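Local coordinates for protein putative citrate lyase, alfa subunit (Streptococcus mutans, PDB 2HJ0) that probably belongs to the citrate lyase alpha-subunit (CitF) family and has an alpha/beta fold with two large mixed sheets, at residues 124-129 against 391-396; 144-149 against 496-501; 375-380 against 422-427; 428-433 against 504-509. One frame throughout, in Å; residues are numbered along the deposited sequence.

Contact 1: 124-129 against 391-396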
loop_
_atom_site.group_PDB
_atom_site.type_symbol
_atom_site.label_atom_id
_atom_site.label_comp_id
_atom_site.label_asym_id
_atom_site.label_seq_id
_atom_site.Cartn_x
_atom_site.Cartn_y
_atom_site.Cartn_z
ATOM N N SER A 124 -8.267 -18.164 11.637
ATOM C CA SER A 124 -8.332 -17.735 13.020
ATOM C C SER A 124 -9.265 -18.653 13.790
ATOM O O SER A 124 -8.922 -19.160 14.860
ATOM C CB SER A 124 -8.820 -16.282 13.091
ATOM O OG SER A 124 -9.104 -15.890 14.425
ATOM N N GLY A 125 -10.448 -18.883 13.232
ATOM C CA GLY A 125 -11.400 -19.739 13.911
ATOM C C GLY A 125 -12.281 -20.544 12.985
ATOM O O GLY A 125 -12.217 -20.413 11.767
ATOM N N LEU A 126 -13.119 -21.385 13.560
ATOM C CA LEU A 126 -13.992 -22.194 12.741
ATOM C C LEU A 126 -15.434 -22.021 13.207
ATOM O O LEU A 126 -16.370 -22.320 12.468
ATOM C CB LEU A 126 -13.554 -23.662 12.830
ATOM C CG LEU A 126 -12.081 -23.943 12.506
ATOM C CD1 LEU A 126 -11.746 -25.367 12.882
ATOM C CD2 LEU A 126 -11.807 -23.687 11.035
ATOM N N ARG A 127 -15.595 -21.512 14.428
ATOM C CA ARG A 127 -16.903 -21.289 15.057
ATOM C C ARG A 127 -17.643 -22.598 15.296
ATOM O O ARG A 127 -17.100 -23.677 15.080
ATOM C CB ARG A 127 -17.789 -20.343 14.227
ATOM C CG ARG A 127 -17.291 -18.898 14.120
ATOM C CD ARG A 127 -16.962 -18.271 15.485
ATOM N NE ARG A 127 -16.251 -16.988 15.362
ATOM C CZ ARG A 127 -15.651 -16.358 16.374
ATOM N NH1 ARG A 127 -15.032 -15.203 16.170
ATOM N NH2 ARG A 127 -15.663 -16.888 17.593
ATOM N N ASP A 128 -18.892 -22.475 15.732
ATOM C CA ASP A 128 -19.763 -23.604 16.063
ATOM C C ASP A 128 -19.847 -24.771 15.075
ATOM O O ASP A 128 -19.300 -25.846 15.327
ATOM C CB ASP A 128 -21.175 -23.076 16.345
ATOM C CG ASP A 128 -21.195 -21.981 17.417
ATOM O OD1 ASP A 128 -20.701 -22.225 18.549
ATOM O OD2 ASP A 128 -21.715 -20.877 17.135
ATOM N N LYS A 129 -20.547 -24.557 13.964
ATOM C CA LYS A 129 -20.752 -25.585 12.946
ATOM C C LYS A 129 -19.499 -26.198 12.316
ATOM O O LYS A 129 -19.252 -27.397 12.466
ATOM C CB LYS A 129 -21.669 -25.041 11.848
ATOM C CG LYS A 129 -22.922 -24.389 12.397
ATOM C CD LYS A 129 -24.050 -24.366 11.384
ATOM C CE LYS A 129 -25.312 -23.798 12.019
ATOM N NZ LYS A 129 -25.614 -24.469 13.327
ATOM N N GLY A 391 -14.715 -29.674 24.997
ATOM C CA GLY A 391 -13.520 -29.913 24.200
ATOM C C GLY A 391 -13.695 -29.719 22.708
ATOM O O GLY A 391 -12.760 -29.878 21.932
ATOM N N VAL A 392 -14.904 -29.369 22.306
ATOM C CA VAL A 392 -15.215 -29.147 20.906
ATOM C C VAL A 392 -14.741 -27.775 20.430
ATOM O O VAL A 392 -15.038 -26.758 21.059
ATOM C CB VAL A 392 -16.723 -29.210 20.685
ATOM C CG1 VAL A 392 -17.048 -28.962 19.229
ATOM C CG2 VAL A 392 -17.251 -30.543 21.150
ATOM N N ILE A 393 -14.016 -27.730 19.320
ATOM C CA ILE A 393 -13.562 -26.446 18.800
ATOM C C ILE A 393 -14.775 -25.575 18.486
ATOM O O ILE A 393 -15.769 -26.068 17.963
ATOM C CB ILE A 393 -12.759 -26.618 17.511
ATOM C CG1 ILE A 393 -11.355 -27.125 17.847
ATOM C CG2 ILE A 393 -12.756 -25.308 16.729
ATOM C CD1 ILE A 393 -10.440 -27.204 16.659
ATOM N N ARG A 394 -14.701 -24.289 18.803
ATOM C CA ARG A 394 -15.808 -23.375 18.524
ATOM C C ARG A 394 -15.371 -21.938 18.746
ATOM O O ARG A 394 -16.173 -21.013 18.628
ATOM C CB ARG A 394 -17.015 -23.694 19.412
ATOM C CG ARG A 394 -16.763 -23.516 20.904
ATOM C CD ARG A 394 -17.927 -24.018 21.755
ATOM N NE ARG A 394 -18.249 -25.435 21.513
ATOM C CZ ARG A 394 -19.034 -25.890 20.535
ATOM N NH1 ARG A 394 -19.596 -25.050 19.676
ATOM N NH2 ARG A 394 -19.279 -27.186 20.433
ATOM N N GLY A 395 -14.093 -21.760 19.060
ATOM C CA GLY A 395 -13.567 -20.433 19.307
ATOM C C GLY A 395 -12.805 -19.830 18.146
ATOM O O GLY A 395 -13.123 -20.069 16.981
ATOM N N ALA A 396 -11.797 -19.031 18.473
ATOM C CA ALA A 396 -10.966 -18.375 17.474
ATOM C C ALA A 396 -9.751 -17.744 18.133
ATOM O O ALA A 396 -9.838 -17.156 19.219
ATOM C CB ALA A 396 -11.762 -17.318 16.753
#

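Contact 2: 144-149 against 496-501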
loop_
_atom_site.group_PDB
_atom_site.type_symbol
_atom_site.label_atom_id
_atom_site.label_comp_id
_atom_site.label_asym_id
_atom_site.label_seq_id
_atom_site.Cartn_x
_atom_site.Cartn_y
_atom_site.Cartn_z
ATOM N N ILE A 144 -4.882 -25.854 10.385
ATOM C CA ILE A 144 -3.795 -25.045 10.950
ATOM C C ILE A 144 -4.352 -23.719 11.466
ATOM O O ILE A 144 -4.794 -22.873 10.691
ATOM C CB ILE A 144 -2.708 -24.711 9.904
ATOM C CG1 ILE A 144 -2.063 -25.996 9.374
ATOM C CG2 ILE A 144 -1.641 -23.811 10.534
ATOM C CD1 ILE A 144 -1.375 -26.817 10.433
ATOM N N ILE A 145 -4.342 -23.519 12.770
ATOM C CA ILE A 145 -4.862 -22.266 13.271
ATOM C C ILE A 145 -3.737 -21.296 13.538
ATOM O O ILE A 145 -2.732 -21.646 14.154
ATOM C CB ILE A 145 -5.672 -22.471 14.544
ATOM C CG1 ILE A 145 -7.044 -23.018 14.173
ATOM C CG2 ILE A 145 -5.814 -21.163 15.293
ATOM C CD1 ILE A 145 -7.752 -23.578 15.319
ATOM N N ARG A 146 -3.910 -20.077 13.052
ATOM C CA ARG A 146 -2.921 -19.028 13.238
ATOM C C ARG A 146 -3.630 -17.762 13.727
ATOM O O ARG A 146 -4.794 -17.551 13.411
ATOM C CB ARG A 146 -2.233 -18.714 11.913
ATOM C CG ARG A 146 -1.560 -19.873 11.216
ATOM C CD ARG A 146 -0.680 -19.318 10.090
ATOM N NE ARG A 146 0.336 -20.262 9.661
ATOM C CZ ARG A 146 0.139 -21.213 8.756
ATOM N NH1 ARG A 146 1.126 -22.035 8.454
ATOM N NH2 ARG A 146 -1.025 -21.331 8.134
ATOM N N SER A 147 -2.926 -16.924 14.485
ATOM C CA SER A 147 -3.481 -15.669 14.971
ATOM C C SER A 147 -3.527 -14.716 13.774
ATOM O O SER A 147 -2.928 -15.004 12.730
ATOM C CB SER A 147 -2.585 -15.077 16.068
ATOM O OG SER A 147 -1.322 -14.669 15.554
ATOM N N HIS A 148 -4.230 -13.590 13.897
ATOM C CA HIS A 148 -4.267 -12.649 12.771
ATOM C C HIS A 148 -2.835 -12.268 12.378
ATOM O O HIS A 148 -2.526 -12.166 11.193
ATOM C CB HIS A 148 -5.073 -11.388 13.111
ATOM C CG HIS A 148 -6.529 -11.649 13.320
ATOM N ND1 HIS A 148 -7.238 -12.549 12.553
ATOM C CD2 HIS A 148 -7.414 -11.125 14.202
ATOM C CE1 HIS A 148 -8.496 -12.570 12.957
ATOM N NE2 HIS A 148 -8.629 -11.715 13.956
ATOM N N GLY A 149 -1.974 -12.069 13.373
ATOM C CA GLY A 149 -0.594 -11.741 13.085
ATOM C C GLY A 149 0.134 -12.933 12.470
ATOM O O GLY A 149 0.917 -12.785 11.527
ATOM N N LEU A 496 -3.741 -28.143 14.493
ATOM C CA LEU A 496 -2.524 -27.695 15.139
ATOM C C LEU A 496 -2.672 -26.202 15.466
ATOM O O LEU A 496 -3.238 -25.434 14.678
ATOM C CB LEU A 496 -1.335 -27.909 14.197
ATOM C CG LEU A 496 -1.119 -29.342 13.645
ATOM C CD1 LEU A 496 0.052 -29.361 12.670
ATOM C CD2 LEU A 496 -0.857 -30.312 14.790
ATOM N N ILE A 497 -2.203 -25.773 16.629
ATOM C CA ILE A 497 -2.280 -24.348 16.944
ATOM C C ILE A 497 -0.874 -23.784 16.792
ATOM O O ILE A 497 0.031 -24.126 17.554
ATOM C CB ILE A 497 -2.807 -24.072 18.399
ATOM C CG1 ILE A 497 -4.336 -24.226 18.456
ATOM C CG2 ILE A 497 -2.483 -22.650 18.815
ATOM C CD1 ILE A 497 -4.843 -25.600 18.080
ATOM N N GLU A 498 -0.696 -22.941 15.779
ATOM C CA GLU A 498 0.590 -22.314 15.529
ATOM C C GLU A 498 0.631 -20.958 16.228
ATOM O O GLU A 498 -0.243 -20.127 16.022
ATOM C CB GLU A 498 0.822 -22.106 14.030
ATOM C CG GLU A 498 2.094 -21.303 13.748
ATOM C CD GLU A 498 2.122 -20.685 12.361
ATOM O OE1 GLU A 498 2.515 -21.373 11.394
ATOM O OE2 GLU A 498 1.739 -19.503 12.236
ATOM N N TYR A 499 1.640 -20.750 17.065
ATOM C CA TYR A 499 1.820 -19.488 17.776
ATOM C C TYR A 499 2.208 -18.405 16.771
ATOM O O TYR A 499 2.747 -18.701 15.698
ATOM C CB TYR A 499 2.938 -19.616 18.809
ATOM C CG TYR A 499 3.055 -18.435 19.746
ATOM C CD1 TYR A 499 2.015 -18.113 20.611
ATOM C CD2 TYR A 499 4.213 -17.647 19.783
ATOM C CE1 TYR A 499 2.110 -17.047 21.492
ATOM C CE2 TYR A 499 4.318 -16.570 20.670
ATOM C CZ TYR A 499 3.252 -16.282 21.519
ATOM O OH TYR A 499 3.319 -15.227 22.397
ATOM N N ARG A 500 1.963 -17.152 17.134
ATOM C CA ARG A 500 2.278 -16.038 16.252
ATOM C C ARG A 500 3.673 -16.104 15.617
ATOM O O ARG A 500 3.855 -15.673 14.476
ATOM C CB ARG A 500 2.109 -14.702 17.000
ATOM C CG ARG A 500 3.074 -14.484 18.159
ATOM C CD ARG A 500 2.908 -13.094 18.772
ATOM N NE ARG A 500 2.606 -12.104 17.719
ATOM C CZ ARG A 500 2.910 -10.810 17.779
ATOM N NH1 ARG A 500 3.534 -10.314 18.848
ATOM N NH2 ARG A 500 2.599 -10.025 16.757
ATOM N N ASP A 501 4.653 -16.645 16.340
ATOM C CA ASP A 501 6.015 -16.721 15.812
ATOM C C ASP A 501 6.246 -17.860 14.822
ATOM O O ASP A 501 7.322 -17.967 14.233
ATOM C CB ASP A 501 7.033 -16.802 16.954
ATOM C CG ASP A 501 6.881 -18.048 17.783
ATOM O OD1 ASP A 501 5.967 -18.855 17.483
ATOM O OD2 ASP A 501 7.680 -18.223 18.740
#

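Contact 3: 375-380 against 422-427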
loop_
_atom_site.group_PDB
_atom_site.type_symbol
_atom_site.label_atom_id
_atom_site.label_comp_id
_atom_site.label_asym_id
_atom_site.label_seq_id
_atom_site.Cartn_x
_atom_site.Cartn_y
_atom_site.Cartn_z
ATOM N N LEU A 375 -12.150 -18.247 27.542
ATOM C CA LEU A 375 -13.036 -19.379 27.802
ATOM C C LEU A 375 -12.477 -20.057 29.054
ATOM O O LEU A 375 -13.218 -20.400 29.974
ATOM C CB LEU A 375 -13.033 -20.365 26.644
ATOM C CG LEU A 375 -13.680 -19.906 25.355
ATOM C CD1 LEU A 375 -13.455 -20.976 24.310
ATOM C CD2 LEU A 375 -15.161 -19.665 25.553
ATOM N N GLU A 376 -11.163 -20.245 29.080
ATOM C CA GLU A 376 -10.502 -20.845 30.228
ATOM C C GLU A 376 -9.207 -20.095 30.503
ATOM O O GLU A 376 -8.732 -19.305 29.683
ATOM C CB GLU A 376 -10.119 -22.299 29.977
ATOM C CG GLU A 376 -11.218 -23.270 29.703
ATOM C CD GLU A 376 -10.665 -24.685 29.629
ATOM O OE1 GLU A 376 -9.722 -24.909 28.842
ATOM O OE2 GLU A 376 -11.164 -25.568 30.358
ATOM N N VAL A 377 -8.630 -20.378 31.662
ATOM C CA VAL A 377 -7.370 -19.783 32.076
ATOM C C VAL A 377 -6.918 -20.588 33.285
ATOM O O VAL A 377 -7.600 -20.607 34.302
ATOM C CB VAL A 377 -7.550 -18.269 32.400
ATOM C CG1 VAL A 377 -8.825 -18.056 33.175
ATOM C CG2 VAL A 377 -6.351 -17.747 33.164
ATOM N N ASP A 378 -5.786 -21.282 33.149
ATOM C CA ASP A 378 -5.277 -22.114 34.234
ATOM C C ASP A 378 -4.425 -21.359 35.248
ATOM O O ASP A 378 -4.295 -20.138 35.169
ATOM C CB ASP A 378 -4.502 -23.319 33.681
ATOM C CG ASP A 378 -3.334 -22.922 32.803
ATOM O OD1 ASP A 378 -2.589 -21.992 33.192
ATOM O OD2 ASP A 378 -3.149 -23.555 31.729
ATOM N N THR A 379 -3.863 -22.089 36.207
ATOM C CA THR A 379 -3.044 -21.488 37.250
ATOM C C THR A 379 -1.668 -21.051 36.744
ATOM O O THR A 379 -0.803 -20.637 37.520
ATOM C CB THR A 379 -2.837 -22.459 38.427
ATOM O OG1 THR A 379 -2.061 -23.579 37.986
ATOM C CG2 THR A 379 -4.173 -22.944 38.961
ATOM N N ASN A 380 -1.456 -21.161 35.446
ATOM C CA ASN A 380 -0.188 -20.745 34.868
ATOM C C ASN A 380 -0.416 -19.512 34.010
ATOM O O ASN A 380 0.481 -19.051 33.300
ATOM C CB ASN A 380 0.408 -21.870 34.029
ATOM C CG ASN A 380 1.292 -22.792 34.851
ATOM O OD1 ASN A 380 0.972 -23.115 36.004
ATOM N ND2 ASN A 380 2.406 -23.227 34.263
ATOM N N PRO A 422 -16.490 -23.874 34.848
ATOM C CA PRO A 422 -15.556 -22.974 35.526
ATOM C C PRO A 422 -14.651 -22.276 34.521
ATOM O O PRO A 422 -14.141 -22.902 33.588
ATOM C CB PRO A 422 -14.773 -23.915 36.425
ATOM C CG PRO A 422 -14.658 -25.130 35.565
ATOM C CD PRO A 422 -16.062 -25.277 34.999
ATOM N N THR A 423 -14.443 -20.980 34.706
ATOM C CA THR A 423 -13.577 -20.265 33.790
ATOM C C THR A 423 -12.120 -20.434 34.207
ATOM O O THR A 423 -11.218 -20.299 33.388
ATOM C CB THR A 423 -13.927 -18.787 33.738
ATOM O OG1 THR A 423 -15.275 -18.640 33.279
ATOM C CG2 THR A 423 -12.985 -18.063 32.788
ATOM N N PHE A 424 -11.889 -20.749 35.477
ATOM C CA PHE A 424 -10.533 -20.942 35.970
ATOM C C PHE A 424 -10.276 -22.388 36.378
ATOM O O PHE A 424 -10.993 -22.959 37.200
ATOM C CB PHE A 424 -10.266 -19.999 37.141
ATOM C CG PHE A 424 -10.396 -18.557 36.777
ATOM C CD1 PHE A 424 -11.646 -17.960 36.685
ATOM C CD2 PHE A 424 -9.273 -17.812 36.445
ATOM C CE1 PHE A 424 -11.777 -16.646 36.254
ATOM C CE2 PHE A 424 -9.393 -16.497 36.013
ATOM C CZ PHE A 424 -10.646 -15.917 35.919
ATOM N N VAL A 425 -9.240 -22.978 35.803
ATOM C CA VAL A 425 -8.932 -24.364 36.100
ATOM C C VAL A 425 -7.433 -24.575 36.277
ATOM O O VAL A 425 -6.652 -23.636 36.159
ATOM C CB VAL A 425 -9.425 -25.269 34.971
ATOM C CG1 VAL A 425 -10.912 -25.036 34.726
ATOM C CG2 VAL A 425 -8.632 -24.991 33.727
ATOM N N ASP A 426 -7.031 -25.809 36.560
ATOM C CA ASP A 426 -5.620 -26.094 36.745
ATOM C C ASP A 426 -4.872 -26.256 35.434
ATOM O O ASP A 426 -3.660 -26.099 35.391
ATOM C CB ASP A 426 -5.430 -27.355 37.580
ATOM C CG ASP A 426 -5.812 -27.158 39.016
ATOM O OD1 ASP A 426 -5.252 -26.233 39.661
ATOM O OD2 ASP A 426 -6.670 -27.929 39.503
ATOM N N LYS A 427 -5.586 -26.570 34.363
ATOM C CA LYS A 427 -4.940 -26.748 33.074
ATOM C C LYS A 427 -5.982 -26.571 31.979
ATOM O O LYS A 427 -7.033 -27.202 32.018
ATOM C CB LYS A 427 -4.342 -28.150 33.013
ATOM C CG LYS A 427 -3.291 -28.363 31.955
ATOM C CD LYS A 427 -2.713 -29.771 32.083
ATOM C CE LYS A 427 -1.407 -29.927 31.322
ATOM N NZ LYS A 427 -0.689 -31.168 31.733
HETATM O O HOH W 1 -13.090 -24.825 31.839
#

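Contact 4: 428-433 against 504-509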
loop_
_atom_site.group_PDB
_atom_site.type_symbol
_atom_site.label_atom_id
_atom_site.label_comp_id
_atom_site.label_asym_id
_atom_site.label_seq_id
_atom_site.Cartn_x
_atom_site.Cartn_y
_atom_site.Cartn_z
ATOM N N VAL A 428 -5.703 -25.715 31.004
ATOM C CA VAL A 428 -6.650 -25.489 29.920
ATOM C C VAL A 428 -6.567 -26.591 28.872
ATOM O O VAL A 428 -5.489 -27.137 28.618
ATOM C CB VAL A 428 -6.385 -24.136 29.229
ATOM C CG1 VAL A 428 -6.478 -23.001 30.239
ATOM C CG2 VAL A 428 -5.023 -24.148 28.580
ATOM N N ASN A 429 -7.708 -26.923 28.274
ATOM C CA ASN A 429 -7.755 -27.948 27.233
ATOM C C ASN A 429 -6.873 -27.546 26.053
ATOM O O ASN A 429 -6.073 -28.351 25.571
ATOM C CB ASN A 429 -9.197 -28.165 26.755
ATOM C CG ASN A 429 -10.039 -28.937 27.770
ATOM O OD1 ASN A 429 -11.262 -28.722 27.891
ATOM N ND2 ASN A 429 -9.386 -29.855 28.504
ATOM N N THR A 430 -7.024 -26.306 25.585
ATOM C CA THR A 430 -6.225 -25.804 24.466
ATOM C C THR A 430 -5.545 -24.490 24.853
ATOM O O THR A 430 -6.153 -23.644 25.493
ATOM C CB THR A 430 -7.087 -25.527 23.217
ATOM O OG1 THR A 430 -7.981 -26.620 22.991
ATOM C CG2 THR A 430 -6.194 -25.348 21.998
ATOM N N VAL A 431 -4.291 -24.313 24.459
ATOM C CA VAL A 431 -3.579 -23.085 24.779
ATOM C C VAL A 431 -3.401 -22.191 23.560
ATOM O O VAL A 431 -2.782 -22.595 22.575
ATOM C CB VAL A 431 -2.173 -23.365 25.330
ATOM C CG1 VAL A 431 -1.442 -22.056 25.581
ATOM C CG2 VAL A 431 -2.258 -24.179 26.591
ATOM N N ILE A 432 -3.938 -20.974 23.624
ATOM C CA ILE A 432 -3.785 -20.036 22.521
ATOM C C ILE A 432 -2.833 -18.916 22.929
ATOM O O ILE A 432 -1.978 -18.513 22.141
ATOM C CB ILE A 432 -5.139 -19.441 22.050
ATOM C CG1 ILE A 432 -5.882 -20.454 21.177
ATOM C CG2 ILE A 432 -4.902 -18.203 21.194
ATOM C CD1 ILE A 432 -6.121 -21.769 21.847
ATOM N N THR A 433 -2.964 -18.428 24.157
ATOM C CA THR A 433 -2.097 -17.362 24.646
ATOM C C THR A 433 -1.380 -17.782 25.926
ATOM O O THR A 433 -2.004 -18.079 26.943
ATOM C CB THR A 433 -2.891 -16.074 24.951
ATOM O OG1 THR A 433 -3.581 -15.645 23.772
ATOM C CG2 THR A 433 -1.954 -14.966 25.433
ATOM N N LEU A 504 4.746 -24.371 17.173
ATOM C CA LEU A 504 3.543 -24.973 17.763
ATOM C C LEU A 504 3.521 -24.785 19.260
ATOM O O LEU A 504 4.499 -25.082 19.942
ATOM C CB LEU A 504 3.471 -26.471 17.482
ATOM C CG LEU A 504 2.884 -26.855 16.137
ATOM C CD1 LEU A 504 2.842 -28.358 16.000
ATOM C CD2 LEU A 504 1.495 -26.278 16.038
ATOM N N ILE A 505 2.391 -24.305 19.764
ATOM C CA ILE A 505 2.218 -24.075 21.185
ATOM C C ILE A 505 1.344 -25.180 21.766
ATOM O O ILE A 505 1.473 -25.516 22.932
ATOM C CB ILE A 505 1.590 -22.656 21.448
ATOM C CG1 ILE A 505 1.152 -22.501 22.900
ATOM C CG2 ILE A 505 0.366 -22.459 20.575
ATOM C CD1 ILE A 505 2.193 -22.888 23.928
ATOM N N ASP A 506 0.477 -25.771 20.953
ATOM C CA ASP A 506 -0.395 -26.832 21.449
ATOM C C ASP A 506 -1.079 -27.535 20.272
ATOM O O ASP A 506 -0.768 -27.256 19.114
ATOM C CB ASP A 506 -1.437 -26.218 22.397
ATOM C CG ASP A 506 -2.216 -27.255 23.189
ATOM O OD1 ASP A 506 -1.815 -28.440 23.219
ATOM O OD2 ASP A 506 -3.236 -26.870 23.804
ATOM N N VAL A 507 -1.991 -28.456 20.565
ATOM C CA VAL A 507 -2.728 -29.157 19.520
ATOM C C VAL A 507 -4.116 -29.440 20.026
ATOM O O VAL A 507 -4.396 -29.276 21.209
ATOM C CB VAL A 507 -2.089 -30.511 19.117
ATOM C CG1 VAL A 507 -0.816 -30.285 18.313
ATOM C CG2 VAL A 507 -1.820 -31.331 20.350
ATOM N N VAL A 508 -4.985 -29.868 19.119
ATOM C CA VAL A 508 -6.356 -30.175 19.470
ATOM C C VAL A 508 -6.714 -31.548 18.940
ATOM O O VAL A 508 -6.497 -31.850 17.764
ATOM C CB VAL A 508 -7.318 -29.144 18.868
ATOM C CG1 VAL A 508 -8.755 -29.580 19.068
ATOM C CG2 VAL A 508 -7.082 -27.800 19.519
ATOM N N ARG A 509 -7.270 -32.379 19.815
ATOM C CA ARG A 509 -7.668 -33.728 19.439
ATOM C C ARG A 509 -9.164 -33.806 19.197
ATOM O O ARG A 509 -9.910 -32.897 19.569
ATOM C CB ARG A 509 -7.245 -34.725 20.523
ATOM C CG ARG A 509 -5.734 -34.861 20.629
ATOM C CD ARG A 509 -5.304 -35.892 21.654
ATOM N NE ARG A 509 -3.877 -36.212 21.544
ATOM C CZ ARG A 509 -2.893 -35.393 21.900
ATOM N NH1 ARG A 509 -3.173 -34.190 22.397
ATOM N NH2 ARG A 509 -1.632 -35.783 21.757
#

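Contact 1: 124-129 against 391-396
Asp128 and Arg394 supply the charged part of this contact. Asp128 OD1 lies 3.2 Å from Arg394 NH1, in the plane of the guanidinium and at its edge; the carboxylate is turned 30° against it. The pair is a salt bridge; its hydrogen bond is weak, with 126° at the hydrogen. The other carboxylate oxygen, OD2, accepts from Asn104 ND2, which gives the group a second hold. A different use of an arginine appears at Arg127, whose guanidinium is overlaid on one face by the methyl of Ala396, the CB sitting 3.7 Å above the plane and offset toward the rim. Arg127 starts out pointing away from 391-396; chi2 of -51° bends the chain, setting CD off the extended path, and the far end of the side chain comes back to 391-396. A bound citric acid molecule, probably from the crystallisation liquor, comes within about 3 Å of this side chain, nearest atoms.

The backbones meet at Gly125 and Ala396, a single bridge with the CA atoms 3.8 Å apart. Two CA-H...O contacts accompany it: Ala396 CA to Ser124 O at 3.4 Å, and Gly125 CA to Gly395 O at 3.5 Å. Apolar contact is modest, with Leu126 CD1 4.0 Å from Ile393 CG2.

Around this, Ser124 OG accepts from Gly398 N, on the way to helix 400-406. The segment 124-129 is the turn from strand 118-123 into helix 127-135, where Leu126 also packs on Ile134; Ile393 also touches Val508 of strand 504-511.

Contact 2: 144-149 against 496-501
Ile144 lays its CD1 over the side chain of Leu496, meeting CD1 of that leucine at 3.7 Å and its CB at 3.9 Å. The next pair, Ile145 and Ile497, sits on the opposite face of the sheet and touches more loosely, Ile145 CB to Ile497 CG1. Between the strands Ile145 bonds both ways: its N donates to Leu496 O at 2.9 Å, nearly straight, and its O accepts from Glu498 N at 2.9 Å. One residue bonding to the two that flank its partner is the hallmark of parallel pairing, and here it joins strand 143-145 to strand 493-498 within the ten-strand mixed sheet, with strand 118-123 on the other side of 143-145.

Beyond the last bridge, charge takes over. Glu498 OE1 receives Arg146 NE at 3.0 Å and NH1 at 3.3 Å, both bonds bent and weak, with the carboxylate plane 68° from the guanidinium. Glu498 CG is anti to the backbone N (chi1 173°) and the chain runs on extended, while OE2 is taken by Arg153 of helix 148-157. Ile144 CG2 covers one face of the Arg146 guanidinium. Ser147 is the N-cap of that same helix: its OG accepts from Gly150 N and is also hydrogen-bonded to Asp402 OD1, while Arg500 CB rests 3.7 Å from Ser147 OG. Asp402 OD1 in turn forms a salt bridge with Arg500 NE.

Contact 3: 375-380 against 422-427
Val377 places CG1 over one face of the Phe424 ring, the two side chains lying side by side and pointing the same way. Next to them Val425 N donates to Val377 O at 3.3 Å with an angle of 156° at the hydrogen; the donor stands above the carbonyl plane, 42° out of it. At one end, a water joins Glu376 OE2 to Pro422 O, donating to both, at 2.5 Å from OE2 and 2.8 Å from the carbonyl oxygen. At the other end, Asp378 CB lies 3.4 Å from Asp426 O, and Thr379 CG2 lies 3.5 Å from Asp426 OD1.

Several outer partners fix these groups. Phe424 packs against Ile470 and Leu473 of helix 470-481, and Thr423 OG1 is hydrogen-bonded to Pro415 O. Strand 376-377 pairs antiparallel with 383-384, with a classic beta bulge where Leu375 and Glu376 both face Asn384. Asp378 OD1 accepts from Asn380 N at 2.7 Å, an Asx turn, and also from Asn382 N. Glu376 OE1 takes Asn429 N.

The carboxylates of Glu376 and Asp378 thus act largely as acceptors for backbone N-H groups and water, which would probably stabilise their negative charge; the turn at 378-380 is tied by side chain to main chain.

Contact 4: 428-433 against 504-509
Asp506 reaches from its strand to the backbone of the facing loop: OD2 accepts from Val431 N at 2.8 Å, with 149° at the hydrogen, on the anti lone pair, the one away from OD1. Asp506 CG stands anti to the backbone N (chi1 -168°), and the side chain meets those of Thr430 and Val431 at about a right angle. Thr430 CA also comes to 3.2 Å from OD2. The other oxygen, OD1, turns back to its own strand and takes a weak bond from Val507 N at 2.7 Å. Arg8 forms a salt bridge with OD2, so one oxygen of this buried carboxylate carries both the loop N-H and a guanidinium, an arrangement that would favour the charged form.

The strand here is 504-511, outermost in the ten-strand sheet within this chain and the second arm of a beta hairpin with 493-498. Residues 428-433 pack on it through Thr430 and Val431; they also meet strand 383-384, where Ile432 and Thr433 both face Val383 in a classic beta bulge.

Apolar branches fill in around the aspartate. Val431 CG1, anti to the backbone N (chi1 177°), crosses the Ile505 side chain at about a right angle and lies 3.8 Å from its CG1. The CG2 branch of Ile505 lies instead against the main chain, 3.7 Å from Val431 O. On the other flank Thr430 CG2 meets Val508 CG2 at 3.6 Å, again crossing at about a right angle, while Thr430 OG1 shares a hydrogen bond with Thr387 OG1.

Contacts 2 and 4 are closest, their centres about 10 Å apart, because strands 493-498 and 504-511 are neighbours in one sheet; Ile497 N lies 3.2 Å from Asp506 O, a probable hydrogen bond. Contact 1 touches both: Ser124 O packs on Ile145 CG2 at 3.7 Å, and Ile393 CG1 on Val508 CG1 at 3.8 Å. Contact 3 lies farther out, its centre about 22 Å from that of the chain, and joins the group through contact 4, where Glu376 OE1 is 2.9 Å from Asn429 N. Contacts 2 and 3 do not touch, with nearest atoms about 11 Å apart. The bound citric acid borders contact 1.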